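Local structure of kinetochore protein Mis16 (Schizosaccharomyces japonicus, 4XYH) at residues A[324-329]-A[344-349]; A[379-384]-A[398-403]. The protein is a WD-repeat kinetochore protein, probably a histone chaperone, that recognises histone H4 and, independently, the CENP-A-specific chaperone Scm3. One frame throughout, in Å; residues are numbered along the deposited sequence.

Interactions 1 and 2 sit in successive WD repeats, on the same side of the chain's centre, with centres about 11 Å apart. Both are partly buried. In each, a loop histidine and the residues before a repeat's first strand meet the end of its second strand. Interaction 1 joins strands 328-333 and 340-345, and interaction 2 joins the loop before strand 385-390 to strand 398-402 and Asp-403. Both histidines bond a strand hydroxyl through NE2, Thr-343 OG1 and Ser-400 OG. Interaction 1 adds the Asp-347 bond, interaction 2 a weak Arg-384 to Asp-403 salt bridge nearer the surface. The two touch: Arg-384 makes a cation-pi contact with Tyr-329, and aliphatic Arg-348 carbons pack on the 379-384 loop.

Interaction 1 of 2, residues A[324-329]-A[344-349]; sequences HEDEVY and SSTDRR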
loop_
_atom_site.group_PDB
_atom_site.type_symbol
_atom_site.label_atom_id
_atom_site.label_comp_id
_atom_site.label_asym_id
_atom_site.label_seq_id
_atom_site.Cartn_x
_atom_site.Cartn_y
_atom_site.Cartn_z
ATOM N N HIS A 324 -3.733 -14.606 10.178
ATOM C CA HIS A 324 -2.310 -14.321 10.052
ATOM C C HIS A 324 -1.559 -14.758 11.313
ATOM O O HIS A 324 -2.113 -14.791 12.405
ATOM C CB HIS A 324 -2.064 -12.840 9.780
ATOM C CG HIS A 324 -2.243 -12.446 8.345
ATOM N ND1 HIS A 324 -1.506 -12.998 7.319
ATOM C CD2 HIS A 324 -3.053 -11.523 7.769
ATOM C CE1 HIS A 324 -1.860 -12.442 6.173
ATOM N NE2 HIS A 324 -2.797 -11.545 6.420
ATOM N N GLU A 325 -0.285 -15.077 11.139
ATOM C CA GLU A 325 0.522 -15.673 12.191
ATOM C C GLU A 325 1.512 -14.685 12.782
ATOM O O GLU A 325 2.277 -15.031 13.676
ATOM C CB GLU A 325 1.276 -16.879 11.636
ATOM C CG GLU A 325 0.375 -17.986 11.117
ATOM C CD GLU A 325 -0.080 -18.919 12.217
ATOM O OE1 GLU A 325 0.320 -20.104 12.164
ATOM O OE2 GLU A 325 -0.821 -18.470 13.130
ATOM N N ASP A 326 1.494 -13.457 12.275
ATOM C CA ASP A 326 2.453 -12.433 12.676
ATOM C C ASP A 326 1.832 -11.061 12.383
ATOM O O ASP A 326 0.664 -10.987 11.970
ATOM C CB ASP A 326 3.763 -12.623 11.922
ATOM C CG ASP A 326 4.984 -12.282 12.756
ATOM O OD1 ASP A 326 4.899 -11.415 13.652
ATOM O OD2 ASP A 326 6.044 -12.885 12.497
ATOM N N GLU A 327 2.598 -9.992 12.600
ATOM C CA GLU A 327 2.136 -8.641 12.305
ATOM C C GLU A 327 1.489 -8.537 10.937
ATOM O O GLU A 327 2.038 -9.012 9.930
ATOM C CB GLU A 327 3.287 -7.639 12.360
ATOM C CG GLU A 327 3.904 -7.464 13.717
ATOM C CD GLU A 327 4.728 -6.187 13.821
ATOM O OE1 GLU A 327 4.283 -5.125 13.301
ATOM O OE2 GLU A 327 5.819 -6.255 14.434
ATOM N N VAL A 328 0.319 -7.912 10.905
ATOM C CA VAL A 328 -0.296 -7.568 9.637
ATOM C C VAL A 328 0.118 -6.150 9.280
ATOM O O VAL A 328 0.084 -5.244 10.126
ATOM C CB VAL A 328 -1.816 -7.693 9.689
ATOM C CG1 VAL A 328 -2.411 -7.538 8.271
ATOM C CG2 VAL A 328 -2.194 -9.043 10.289
ATOM N N TYR A 329 0.520 -5.973 8.026
ATOM C CA TYR A 329 1.070 -4.710 7.556
ATOM C C TYR A 329 0.140 -4.000 6.560
ATOM O O TYR A 329 -0.358 -2.920 6.825
ATOM C CB TYR A 329 2.441 -4.960 6.924
ATOM C CG TYR A 329 3.226 -3.708 6.596
ATOM C CD1 TYR A 329 3.610 -2.822 7.601
ATOM C CD2 TYR A 329 3.617 -3.421 5.279
ATOM C CE1 TYR A 329 4.343 -1.669 7.303
ATOM C CE2 TYR A 329 4.360 -2.267 4.968
ATOM C CZ TYR A 329 4.721 -1.394 5.985
ATOM O OH TYR A 329 5.449 -0.244 5.706
ATOM N N SER A 344 -1.525 -8.427 4.101
ATOM C CA SER A 344 -0.181 -8.974 3.979
ATOM C C SER A 344 0.464 -8.948 5.349
ATOM O O SER A 344 0.159 -8.081 6.174
ATOM C CB SER A 344 0.669 -8.178 2.986
ATOM O OG SER A 344 1.298 -7.065 3.621
ATOM N N SER A 345 1.377 -9.876 5.577
ATOM C CA SER A 345 1.905 -10.061 6.909
ATOM C C SER A 345 3.379 -10.457 6.913
ATOM O O SER A 345 3.935 -10.897 5.905
ATOM C CB SER A 345 1.068 -11.113 7.643
ATOM O OG SER A 345 1.641 -11.466 8.883
ATOM N N THR A 346 4.002 -10.280 8.068
ATOM C CA THR A 346 5.352 -10.758 8.312
ATOM C C THR A 346 5.401 -12.296 8.253
ATOM O O THR A 346 6.461 -12.885 8.048
ATOM C CB THR A 346 5.858 -10.238 9.675
ATOM O OG1 THR A 346 5.888 -8.808 9.634
ATOM C CG2 THR A 346 7.260 -10.745 9.984
ATOM N N ASP A 347 4.244 -12.944 8.388
ATOM C CA ASP A 347 4.179 -14.404 8.265
ATOM C C ASP A 347 4.395 -14.865 6.829
ATOM O O ASP A 347 4.299 -16.056 6.549
ATOM C CB ASP A 347 2.842 -14.957 8.796
ATOM C CG ASP A 347 1.630 -14.575 7.929
ATOM O OD1 ASP A 347 1.777 -14.029 6.806
ATOM O OD2 ASP A 347 0.501 -14.845 8.392
ATOM N N ARG A 348 4.659 -13.904 5.938
ATOM C CA ARG A 348 5.025 -14.138 4.533
ATOM C C ARG A 348 3.829 -14.521 3.658
ATOM O O ARG A 348 4.003 -14.931 2.513
ATOM C CB ARG A 348 6.117 -15.219 4.413
ATOM C CG ARG A 348 7.367 -15.000 5.281
ATOM C CD ARG A 348 8.352 -16.161 5.124
ATOM N NE ARG A 348 7.711 -17.442 5.428
ATOM C CZ ARG A 348 7.638 -17.972 6.648
ATOM N NH1 ARG A 348 8.174 -17.339 7.670
ATOM N NH2 ARG A 348 7.022 -19.131 6.847
ATOM N N ARG A 349 2.617 -14.367 4.186
ATOM C CA ARG A 349 1.408 -14.717 3.442
ATOM C C ARG A 349 0.617 -13.483 3.002
ATOM O O ARG A 349 0.641 -12.432 3.657
ATOM C CB ARG A 349 0.503 -15.623 4.285
ATOM C CG ARG A 349 1.167 -16.894 4.782
ATOM C CD ARG A 349 1.412 -17.873 3.640
ATOM N NE ARG A 349 2.148 -19.051 4.089
ATOM C CZ ARG A 349 3.431 -19.290 3.815
ATOM N NH1 ARG A 349 4.146 -18.441 3.065
ATOM N NH2 ARG A 349 3.998 -20.389 4.290
#
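His-324 has CG anti to the carbonyl carbon (chi1 -81°), and Asp-347 has CG between its own N and C (chi1 69°). The two side chains cross at about a right angle, with ring and carboxylate planes 49° apart. His-324 ND1 donates to Asp-347 OD2 at 2.9 Å, in the ring plane and on the syn side of the oxygen. Glu-325 N meets the same Asp-347 OD2 at 2.9 Å from the anti side. Two N-H groups therefore grip one oxygen. Asp-347 OD1 accepts from Arg-349 N at 2.8 Å, an Asx turn. Over one face of the His-324 ring lies Ser-345 CB, 3.5 Å from the centroid, a CH-pi contact. Ser-345 OG donates to Glu-327 O at 2.7 Å from above the carbonyl plane. It also accepts from Asp-347 N at 3.0 Å, an ST turn. Thr-346 N is the second donor to Glu-327 O, at 3.0 Å. Tyr-329 N donates to Ser-344 O at 2.8 Å. His-324 NE2 is held by Thr-343 OG1. A Gly-His histidine joined to a strand hydroxyl and a turn aspartate is characteristic of the hydrogen-bonded tetrad of a WD40 propeller blade.

Interaction 2 of 2, residues A[379-384]-A[398-403]; sequences GGHTNR and LASLAD
The imidazole of His-381 meets Ser-400 edge-on, with Ser-400 OG lying in the ring plane, 2.7 Å from His-381 NE2. With Trp-410, this is the histidine-serine-tryptophan chain of a WD40 tetrad. The methyl CB of Ala-402 comes obliquely to the ring, 3.3 Å from His-381 ND1. The ring of His-378 meets the His-381 ring with planes at about 80°. The guanidinium of Arg-384 also has a partner at its edge, the carboxylate of Asp-403, and the two planes are 26° apart. Ser-400 OG also accepts from Trp-410 NE1 on strand 406-412, so the buried hydroxyl links loop and strands. His-381 CG is anti to the carbonyl carbon (chi1 -71°), which carries the ring past Ala-402 CB to Ser-400. Arg-384 is extended from CG to NE and passes obliquely across Asp-403, with Arg-384 CD 3.2 Å from Asp-403 OD2. The salt bridge at its tip is weak, at 3.3 Å from Arg-384 NH1 to Asp-403 OD1. The backbone adds a firmer tie, Asp-403 N to Arg-384 O at 2.9 Å. That same Arg-384 O also takes a CA-H contact from Ala-402 CA, at 3.1 Å.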
loop_
_atom_site.group_PDB
_atom_site.type_symbol
_atom_site.label_atom_id
_atom_site.label_comp_id
_atom_site.label_asym_id
_atom_site.label_seq_id
_atom_site.Cartn_x
_atom_site.Cartn_y
_atom_site.Cartn_z
ATOM N N GLY A 379 0.788 -18.078 -0.941
ATOM C CA GLY A 379 1.997 -18.533 -0.278
ATOM C C GLY A 379 3.268 -18.415 -1.113
ATOM O O GLY A 379 4.281 -19.045 -0.806
ATOM N N GLY A 380 3.231 -17.590 -2.155
ATOM C CA GLY A 380 4.363 -17.459 -3.060
ATOM C C GLY A 380 5.564 -16.654 -2.581
ATOM O O GLY A 380 6.637 -16.729 -3.182
ATOM N N HIS A 381 5.412 -15.877 -1.513
ATOM C CA HIS A 381 6.546 -15.096 -1.019
ATOM C C HIS A 381 7.314 -15.851 0.048
ATOM O O HIS A 381 6.731 -16.523 0.893
ATOM C CB HIS A 381 6.085 -13.739 -0.487
ATOM C CG HIS A 381 5.635 -12.805 -1.562
ATOM N ND1 HIS A 381 6.511 -12.248 -2.474
ATOM C CD2 HIS A 381 4.405 -12.349 -1.895
ATOM C CE1 HIS A 381 5.838 -11.476 -3.309
ATOM N NE2 HIS A 381 4.557 -11.513 -2.980
ATOM N N THR A 382 8.636 -15.736 -0.010
ATOM C CA THR A 382 9.531 -16.452 0.902
ATOM C C THR A 382 10.113 -15.481 1.922
ATOM O O THR A 382 11.110 -15.765 2.583
ATOM C CB THR A 382 10.669 -17.130 0.136
ATOM O OG1 THR A 382 11.142 -16.213 -0.852
ATOM C CG2 THR A 382 10.165 -18.395 -0.580
ATOM N N ASN A 383 9.485 -14.320 2.024
ATOM C CA ASN A 383 9.884 -13.319 2.993
ATOM C C ASN A 383 8.741 -12.383 3.283
ATOM O O ASN A 383 7.695 -12.451 2.639
ATOM C CB ASN A 383 11.084 -12.517 2.497
ATOM C CG ASN A 383 12.273 -12.660 3.404
ATOM O OD1 ASN A 383 12.265 -12.168 4.535
ATOM N ND2 ASN A 383 13.295 -13.355 2.930
ATOM N N ARG A 384 8.959 -11.516 4.261
ATOM C CA ARG A 384 7.983 -10.528 4.668
ATOM C C ARG A 384 7.480 -9.737 3.471
ATOM O O ARG A 384 8.260 -9.310 2.624
ATOM C CB ARG A 384 8.592 -9.582 5.694
ATOM C CG ARG A 384 7.685 -8.436 6.047
ATOM C CD ARG A 384 8.431 -7.310 6.715
ATOM N NE ARG A 384 7.567 -6.148 6.856
ATOM C CZ ARG A 384 7.656 -5.059 6.104
ATOM N NH1 ARG A 384 8.586 -4.978 5.151
ATOM N NH2 ARG A 384 6.814 -4.051 6.311
ATOM N N LEU A 398 -3.385 -9.155 -8.768
ATOM C CA LEU A 398 -2.690 -8.441 -7.701
ATOM C C LEU A 398 -1.200 -8.399 -7.948
ATOM O O LEU A 398 -0.636 -9.296 -8.576
ATOM C CB LEU A 398 -2.968 -9.079 -6.336
ATOM C CG LEU A 398 -4.440 -8.915 -5.952
ATOM C CD1 LEU A 398 -5.273 -10.144 -6.355
ATOM C CD2 LEU A 398 -4.618 -8.595 -4.503
ATOM N N ALA A 399 -0.572 -7.340 -7.462
ATOM C CA ALA A 399 0.868 -7.264 -7.404
ATOM C C ALA A 399 1.272 -7.251 -5.934
ATOM O O ALA A 399 0.632 -6.577 -5.119
ATOM C CB ALA A 399 1.381 -6.009 -8.130
ATOM N N SER A 400 2.322 -7.993 -5.590
ATOM C CA SER A 400 2.836 -7.976 -4.222
ATOM C C SER A 400 4.357 -8.064 -4.205
ATOM O O SER A 400 4.963 -8.708 -5.062
ATOM C CB SER A 400 2.221 -9.113 -3.388
ATOM O OG SER A 400 2.324 -10.373 -4.042
ATOM N N LEU A 401 4.950 -7.396 -3.224
ATOM C CA LEU A 401 6.401 -7.297 -3.051
ATOM C C LEU A 401 6.828 -7.878 -1.726
ATOM O O LEU A 401 6.126 -7.725 -0.727
ATOM C CB LEU A 401 6.869 -5.844 -3.074
ATOM C CG LEU A 401 6.889 -5.010 -4.337
ATOM C CD1 LEU A 401 7.061 -3.570 -3.897
ATOM C CD2 LEU A 401 8.038 -5.467 -5.215
ATOM N N ALA A 402 8.001 -8.496 -1.706
ATOM C CA ALA A 402 8.555 -8.997 -0.460
ATOM C C ALA A 402 9.982 -8.488 -0.301
ATOM O O ALA A 402 10.565 -7.975 -1.258
ATOM C CB ALA A 402 8.502 -10.523 -0.415
ATOM N N ASP A 403 10.532 -8.644 0.904
ATOM C CA ASP A 403 11.844 -8.084 1.276
ATOM C C ASP A 403 13.031 -8.688 0.540
ATOM O O ASP A 403 14.118 -8.136 0.571
ATOM C CB ASP A 403 12.076 -8.238 2.786
ATOM C CG ASP A 403 11.249 -7.256 3.598
ATOM O OD1 ASP A 403 10.836 -6.229 3.016
ATOM O OD2 ASP A 403 11.006 -7.496 4.805
#